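Side-chain contacts in putative ribose 5-phosphate isomerase (Leishmania infantum, PDB 6FXW), which probably interconverts ribose 5-phosphate and ribulose 5-phosphate in the pentose phosphate pathway, as a type B isomerase of the LacAB/RpiB family: residues K84-R89 with V150-Q155; V97-S102 with R124-T129. All blocks are in the same frame, centred on the assembly; numbering follows the deposited sequence.

How the contacts relate
From the N terminus, the chain builds the first three strands of a parallel five-stranded sheet before it reaches 84-89, the loop between helix 76-83 and strand 90-92. Contact 2 then joins helix 96-104 to helix 120-131, and strand 110-114 lies between them in sequence. It closes the shorter loop, its nearest ends 22 residues apart. Contact 1 closes the longer one, its ends 61 residues apart, when helix 139-155 returns to 84-89, so contact 2 falls wholly within its span. The two centres are 24 Å apart and the nearest atoms about 7 Å, without touching. Contact 2 packs helices beside the sheet, contact 1 ties the C-terminal helix to a loop, and both border the second subunit.

Contact 1. Residues K84-R89 with V150-Q155; sequences KFRGIR and VIEEEQ. With SO4 (sulfate ion), chain C.
With chi1 at 179°, Glu152 swings CG to the side away from its own N and stays extended at chi2, which carries its carboxylate straight from helix 139-155 to Gly87 in the type II beta turn Phe85-Ile88. The backbone N of Gly87 donates to Glu152 OE2 at 3.0 Å, with an N-H...O angle of 165°. The approach is nearly straight at the hydrogen, yet the donor stands above the carboxylate, 55° out of its plane. The turn itself is closed by Ile88 N bonding to Phe85 O at 3.2 Å. Arg86, also extended, crosses the Glu152 side chain at about a right angle, its CG 3.8 Å from Glu152 OE1. Its charged end does not pair with that acid, since Arg86 NE and Glu152 OE1 are 4.9 Å apart. Glu152 OE2 also forms a salt bridge with Lys84 of the second subunit, so one oxygen joins helix, turn and subunit interface. At the other end of the loop, Arg89 bends at chi3 and meets a sulfate, probably from the crystallisation liquor, with its guanidinium edge. His109 is a further sulfate partner. Arg89 NH1 reaches sulfate O4 and Arg89 NH2 reaches sulfate O1, each at 2.9 Å.

Contact 2. Residues V97-S102 with R124-T129; sequences VTAQLS and RDIIET
Ala99 CB meets Thr129 and Ile126 where two nearly parallel helices pack at close range: the axes of 97-102 and 124-129 approach to 8.4 Å and cross at -17°. Small side chains at the interface accompany this spacing. Ala99 CB lies 3.6 Å from Ile126 O and 3.8 Å from Thr129 CG2, so the methyl touches backbone as well as side chain. Ile126 adds its CG2 branch, 4.0 Å from Ala99 CB. On the neighbouring position, Thr129 CG2 comes within 3.6 Å of Gln100 N and also meets Gln100 CB; no hydrogen bond crosses between the segments, and the contact is van der Waals packing.

The torsion of Thr129 (chi1 -58°) sets CG2 anti to the backbone N and turns OG1 back over its own helix. There Thr129 OG1 donates to Asp125 O at 2.7 Å, while Thr129 N reaches the same oxygen from the opposite face of the carbonyl plane. Two bonds thus grip Asp125 O, and the hydroxyl bond is consistent with holding CG2 toward the partner helix. In the facing helix Ser102 OG donates to Ala99 O at 2.8 Å. The amide end of Gln100 turns to Gln104.

Farther out, Asp125 OD1 bonds to His96. Helix 96-104 is the beta-alpha-beta crossover between parallel neighbours 90-92 and 110-114; beside it, Ile126 packs on Leu111 and Ile113 of strand 110-114, and the Ile127 side chain on Ile23 and Val27 of helix 20-29.

Contact 1. Residues K84-R89 with V150-Q155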
loop_
_atom_site.group_PDB
_atom_site.type_symbol
_atom_site.label_atom_id
_atom_site.label_comp_id
_atom_site.label_asym_id
_atom_site.label_seq_id
_atom_site.Cartn_x
_atom_site.Cartn_y
_atom_site.Cartn_z
ATOM N N LYS A 84 9.952 21.878 -5.662
ATOM C CA LYS A 84 10.668 23.149 -5.476
ATOM C C LYS A 84 10.801 23.954 -6.739
ATOM O O LYS A 84 11.090 25.150 -6.691
ATOM C CB LYS A 84 12.035 22.960 -4.858
ATOM C CG LYS A 84 11.986 22.414 -3.425
ATOM C CD LYS A 84 11.119 23.150 -2.434
ATOM C CE LYS A 84 11.108 22.525 -1.079
ATOM N NZ LYS A 84 10.359 23.480 -0.175
ATOM N N PHE A 85 10.545 23.359 -7.870
ATOM C CA PHE A 85 10.513 24.089 -9.153
ATOM C C PHE A 85 9.272 24.798 -9.363
ATOM O O PHE A 85 8.208 24.258 -9.339
ATOM C CB PHE A 85 10.799 23.154 -10.353
ATOM C CG PHE A 85 12.220 22.867 -10.516
ATOM C CD1 PHE A 85 12.911 21.897 -9.800
ATOM C CD2 PHE A 85 12.928 23.542 -11.509
ATOM C CE1 PHE A 85 14.271 21.713 -9.977
ATOM C CE2 PHE A 85 14.289 23.295 -11.703
ATOM C CZ PHE A 85 14.948 22.409 -10.945
ATOM N N ARG A 86 9.405 26.105 -9.662
ATOM C CA ARG A 86 8.246 26.866 -10.037
ATOM C C ARG A 86 7.569 26.313 -11.274
ATOM O O ARG A 86 8.241 26.028 -12.257
ATOM C CB ARG A 86 8.722 28.327 -10.313
ATOM C CG ARG A 86 7.628 29.274 -10.751
ATOM C CD ARG A 86 8.180 30.714 -10.893
ATOM N NE ARG A 86 7.108 31.661 -11.215
ATOM C CZ ARG A 86 6.818 32.126 -12.439
ATOM N NH1 ARG A 86 5.825 33.003 -12.592
ATOM N NH2 ARG A 86 7.510 31.740 -13.524
ATOM N N GLY A 87 6.282 26.143 -11.252
ATOM C CA GLY A 87 5.512 25.703 -12.375
ATOM C C GLY A 87 5.294 24.175 -12.415
ATOM O O GLY A 87 4.695 23.706 -13.356
ATOM N N ILE A 88 5.923 23.447 -11.482
ATOM C CA ILE A 88 5.812 21.988 -11.454
ATOM C C ILE A 88 5.005 21.525 -10.291
ATOM O O ILE A 88 5.172 22.007 -9.158
ATOM C CB ILE A 88 7.204 21.371 -11.314
ATOM C CG1 ILE A 88 8.098 21.644 -12.527
ATOM C CG2 ILE A 88 7.236 19.833 -10.999
ATOM C CD1 ILE A 88 7.638 20.986 -13.786
ATOM N N ARG A 89 4.119 20.581 -10.545
ATOM C CA ARG A 89 3.407 19.842 -9.490
ATOM C C ARG A 89 3.839 18.384 -9.659
ATOM O O ARG A 89 3.607 17.735 -10.706
ATOM C CB ARG A 89 1.920 19.951 -9.672
ATOM C CG ARG A 89 1.371 21.391 -9.427
ATOM C CD ARG A 89 -0.161 21.518 -9.559
ATOM N NE ARG A 89 -0.650 21.158 -10.857
ATOM C CZ ARG A 89 -0.612 21.992 -11.923
ATOM N NH1 ARG A 89 -0.114 23.252 -11.777
ATOM N NH2 ARG A 89 -1.023 21.572 -13.099
ATOM N N VAL A 150 -0.668 30.376 -6.612
ATOM C CA VAL A 150 -0.573 31.645 -5.822
ATOM C C VAL A 150 0.450 31.538 -4.697
ATOM O O VAL A 150 1.266 32.443 -4.468
ATOM C CB VAL A 150 -1.926 32.019 -5.235
ATOM C CG1 VAL A 150 -1.805 33.227 -4.283
ATOM C CG2 VAL A 150 -2.881 32.411 -6.335
ATOM N N ILE A 151 0.465 30.402 -4.005
ATOM C CA ILE A 151 1.481 30.160 -2.954
ATOM C C ILE A 151 2.885 30.232 -3.519
ATOM O O ILE A 151 3.762 30.873 -2.982
ATOM C CB ILE A 151 1.241 28.802 -2.241
ATOM C CG1 ILE A 151 -0.031 28.869 -1.392
ATOM C CG2 ILE A 151 2.425 28.458 -1.366
ATOM C CD1 ILE A 151 -0.588 27.574 -0.916
ATOM N N GLU A 152 3.082 29.555 -4.627
ATOM C CA GLU A 152 4.403 29.513 -5.244
ATOM C C GLU A 152 4.838 30.907 -5.599
ATOM O O GLU A 152 5.995 31.281 -5.310
ATOM C CB GLU A 152 4.263 28.643 -6.500
ATOM C CG GLU A 152 5.413 28.403 -7.391
ATOM C CD GLU A 152 4.901 27.549 -8.547
ATOM O OE1 GLU A 152 4.213 28.051 -9.487
ATOM O OE2 GLU A 152 5.118 26.331 -8.453
ATOM N N GLU A 153 3.960 31.696 -6.170
ATOM C CA GLU A 153 4.277 33.075 -6.595
ATOM C C GLU A 153 4.591 33.935 -5.405
ATOM O O GLU A 153 5.534 34.749 -5.450
ATOM C CB GLU A 153 3.144 33.715 -7.386
ATOM C CG GLU A 153 3.026 33.129 -8.799
ATOM C CD GLU A 153 1.717 33.569 -9.479
ATOM O OE1 GLU A 153 1.485 33.176 -10.644
ATOM O OE2 GLU A 153 0.914 34.292 -8.813
ATOM N N GLU A 154 3.836 33.793 -4.335
ATOM C CA GLU A 154 4.084 34.559 -3.142
ATOM C C GLU A 154 5.431 34.226 -2.479
ATOM O O GLU A 154 6.108 35.070 -1.887
ATOM C CB GLU A 154 2.898 34.353 -2.219
ATOM C CG GLU A 154 3.018 35.007 -0.887
ATOM C CD GLU A 154 1.701 34.984 -0.178
ATOM O OE1 GLU A 154 0.943 34.020 -0.389
ATOM O OE2 GLU A 154 1.404 35.979 0.484
ATOM N N GLN A 155 5.793 32.949 -2.507
ATOM C CA GLN A 155 7.033 32.490 -1.922
ATOM C C GLN A 155 8.182 33.168 -2.716
ATOM O O GLN A 155 9.105 33.681 -2.099
ATOM C CB GLN A 155 7.019 30.938 -1.878
ATOM C CG GLN A 155 6.024 30.500 -0.819
ATOM C CD GLN A 155 6.491 30.788 0.559
ATOM O OE1 GLN A 155 7.624 30.463 0.929
ATOM N NE2 GLN A 155 5.623 31.426 1.346
HETATM S S SO4 C . -0.017 24.165 -15.592
HETATM O O1 SO4 C . -0.927 22.973 -15.648
HETATM O O2 SO4 C . 1.301 23.787 -16.267
HETATM O O3 SO4 C . -0.699 25.268 -16.362
HETATM O O4 SO4 C . 0.206 24.742 -14.235
#

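Contact 2. Residues V97-S102 with R124-T129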
loop_
_atom_site.group_PDB
_atom_site.type_symbol
_atom_site.label_atom_id
_atom_site.label_comp_id
_atom_site.label_asym_id
_atom_site.label_seq_id
_atom_site.Cartn_x
_atom_site.Cartn_y
_atom_site.Cartn_z
ATOM N N VAL A 97 -5.161 4.335 -7.339
ATOM C CA VAL A 97 -5.996 5.444 -7.000
ATOM C C VAL A 97 -5.199 6.741 -6.852
ATOM O O VAL A 97 -5.636 7.804 -7.330
ATOM C CB VAL A 97 -6.731 5.138 -5.683
ATOM C CG1 VAL A 97 -7.324 6.401 -5.082
ATOM C CG2 VAL A 97 -7.782 4.072 -5.970
ATOM N N THR A 98 -4.014 6.692 -6.245
ATOM C CA THR A 98 -3.187 7.868 -6.169
ATOM C C THR A 98 -2.717 8.322 -7.554
ATOM O O THR A 98 -2.751 9.510 -7.865
ATOM C CB THR A 98 -1.985 7.711 -5.224
ATOM O OG1 THR A 98 -1.256 6.498 -5.519
ATOM C CG2 THR A 98 -2.470 7.648 -3.794
ATOM N N ALA A 99 -2.380 7.342 -8.391
ATOM C CA ALA A 99 -2.047 7.738 -9.786
ATOM C C ALA A 99 -3.156 8.433 -10.480
ATOM O O ALA A 99 -2.979 9.493 -11.126
ATOM C CB ALA A 99 -1.624 6.518 -10.575
ATOM N N GLN A 100 -4.385 7.887 -10.374
ATOM C CA GLN A 100 -5.549 8.495 -11.022
ATOM C C GLN A 100 -5.874 9.870 -10.491
ATOM O O GLN A 100 -6.037 10.824 -11.254
ATOM C CB GLN A 100 -6.745 7.566 -10.822
ATOM C CG GLN A 100 -8.012 8.102 -11.445
ATOM C CD GLN A 100 -9.204 7.152 -11.152
ATOM O OE1 GLN A 100 -9.030 5.977 -11.099
ATOM N NE2 GLN A 100 -10.394 7.696 -10.988
ATOM N N LEU A 101 -5.934 10.016 -9.156
ATOM C CA LEU A 101 -6.307 11.314 -8.539
ATOM C C LEU A 101 -5.231 12.392 -8.614
ATOM O O LEU A 101 -5.552 13.573 -8.730
ATOM C CB LEU A 101 -6.772 11.089 -7.130
ATOM C CG LEU A 101 -8.011 10.253 -7.005
ATOM C CD1 LEU A 101 -8.423 10.005 -5.588
ATOM C CD2 LEU A 101 -9.195 10.907 -7.724
ATOM N N SER A 102 -3.943 11.988 -8.748
ATOM C CA SER A 102 -2.845 12.925 -8.907
ATOM C C SER A 102 -3.059 13.693 -10.239
ATOM O O SER A 102 -2.640 14.829 -10.328
ATOM C CB SER A 102 -1.510 12.276 -8.967
ATOM O OG SER A 102 -1.296 11.539 -10.129
ATOM N N ARG A 124 3.951 -0.659 -12.918
ATOM C CA ARG A 124 3.340 -0.694 -14.258
ATOM C C ARG A 124 1.957 -0.027 -14.245
ATOM O O ARG A 124 1.639 0.860 -15.077
ATOM C CB ARG A 124 3.265 -2.122 -14.771
ATOM C CG ARG A 124 2.771 -2.130 -16.213
ATOM C CD ARG A 124 2.448 -3.531 -16.726
ATOM N NE ARG A 124 3.458 -4.497 -16.513
ATOM C CZ ARG A 124 4.532 -4.684 -17.311
ATOM N NH1 ARG A 124 4.786 -3.943 -18.426
ATOM N NH2 ARG A 124 5.375 -5.607 -16.971
ATOM N N ASP A 125 1.110 -0.435 -13.283
ATOM C CA ASP A 125 -0.218 0.141 -13.176
ATOM C C ASP A 125 -0.195 1.601 -12.889
ATOM O O ASP A 125 -0.963 2.387 -13.437
ATOM C CB ASP A 125 -1.013 -0.606 -12.088
ATOM C CG ASP A 125 -2.386 0.048 -11.740
ATOM O OD1 ASP A 125 -3.175 0.305 -12.642
ATOM O OD2 ASP A 125 -2.600 0.057 -10.506
ATOM N N ILE A 126 0.711 2.033 -12.013
ATOM C CA ILE A 126 0.808 3.446 -11.671
ATOM C C ILE A 126 1.126 4.261 -12.943
ATOM O O ILE A 126 0.507 5.317 -13.203
ATOM C CB ILE A 126 1.855 3.699 -10.586
ATOM C CG1 ILE A 126 1.494 3.071 -9.226
ATOM C CG2 ILE A 126 2.162 5.176 -10.420
ATOM C CD1 ILE A 126 2.610 3.034 -8.196
ATOM N N ILE A 127 2.154 3.808 -13.669
ATOM C CA ILE A 127 2.596 4.514 -14.861
ATOM C C ILE A 127 1.499 4.581 -15.879
ATOM O O ILE A 127 1.208 5.683 -16.400
ATOM C CB ILE A 127 3.894 3.886 -15.368
ATOM C CG1 ILE A 127 5.069 4.194 -14.463
ATOM C CG2 ILE A 127 4.234 4.401 -16.765
ATOM C CD1 ILE A 127 6.417 3.509 -14.818
ATOM N N GLU A 128 0.891 3.421 -16.195
ATOM C CA GLU A 128 -0.147 3.419 -17.207
ATOM C C GLU A 128 -1.320 4.315 -16.827
ATOM O O GLU A 128 -1.795 5.072 -17.640
ATOM C CB GLU A 128 -0.637 2.021 -17.414
ATOM C CG GLU A 128 0.349 1.158 -18.135
ATOM C CD GLU A 128 -0.024 -0.279 -18.424
ATOM O OE1 GLU A 128 -1.050 -0.725 -17.873
ATOM O OE2 GLU A 128 0.800 -0.962 -19.121
ATOM N N THR A 129 -1.733 4.349 -15.550
ATOM C CA THR A 129 -2.814 5.178 -15.083
ATOM C C THR A 129 -2.432 6.648 -15.158
ATOM O O THR A 129 -3.182 7.469 -15.608
ATOM C CB THR A 129 -3.155 4.761 -13.690
ATOM O OG1 THR A 129 -3.508 3.347 -13.728
ATOM C CG2 THR A 129 -4.316 5.632 -13.137
#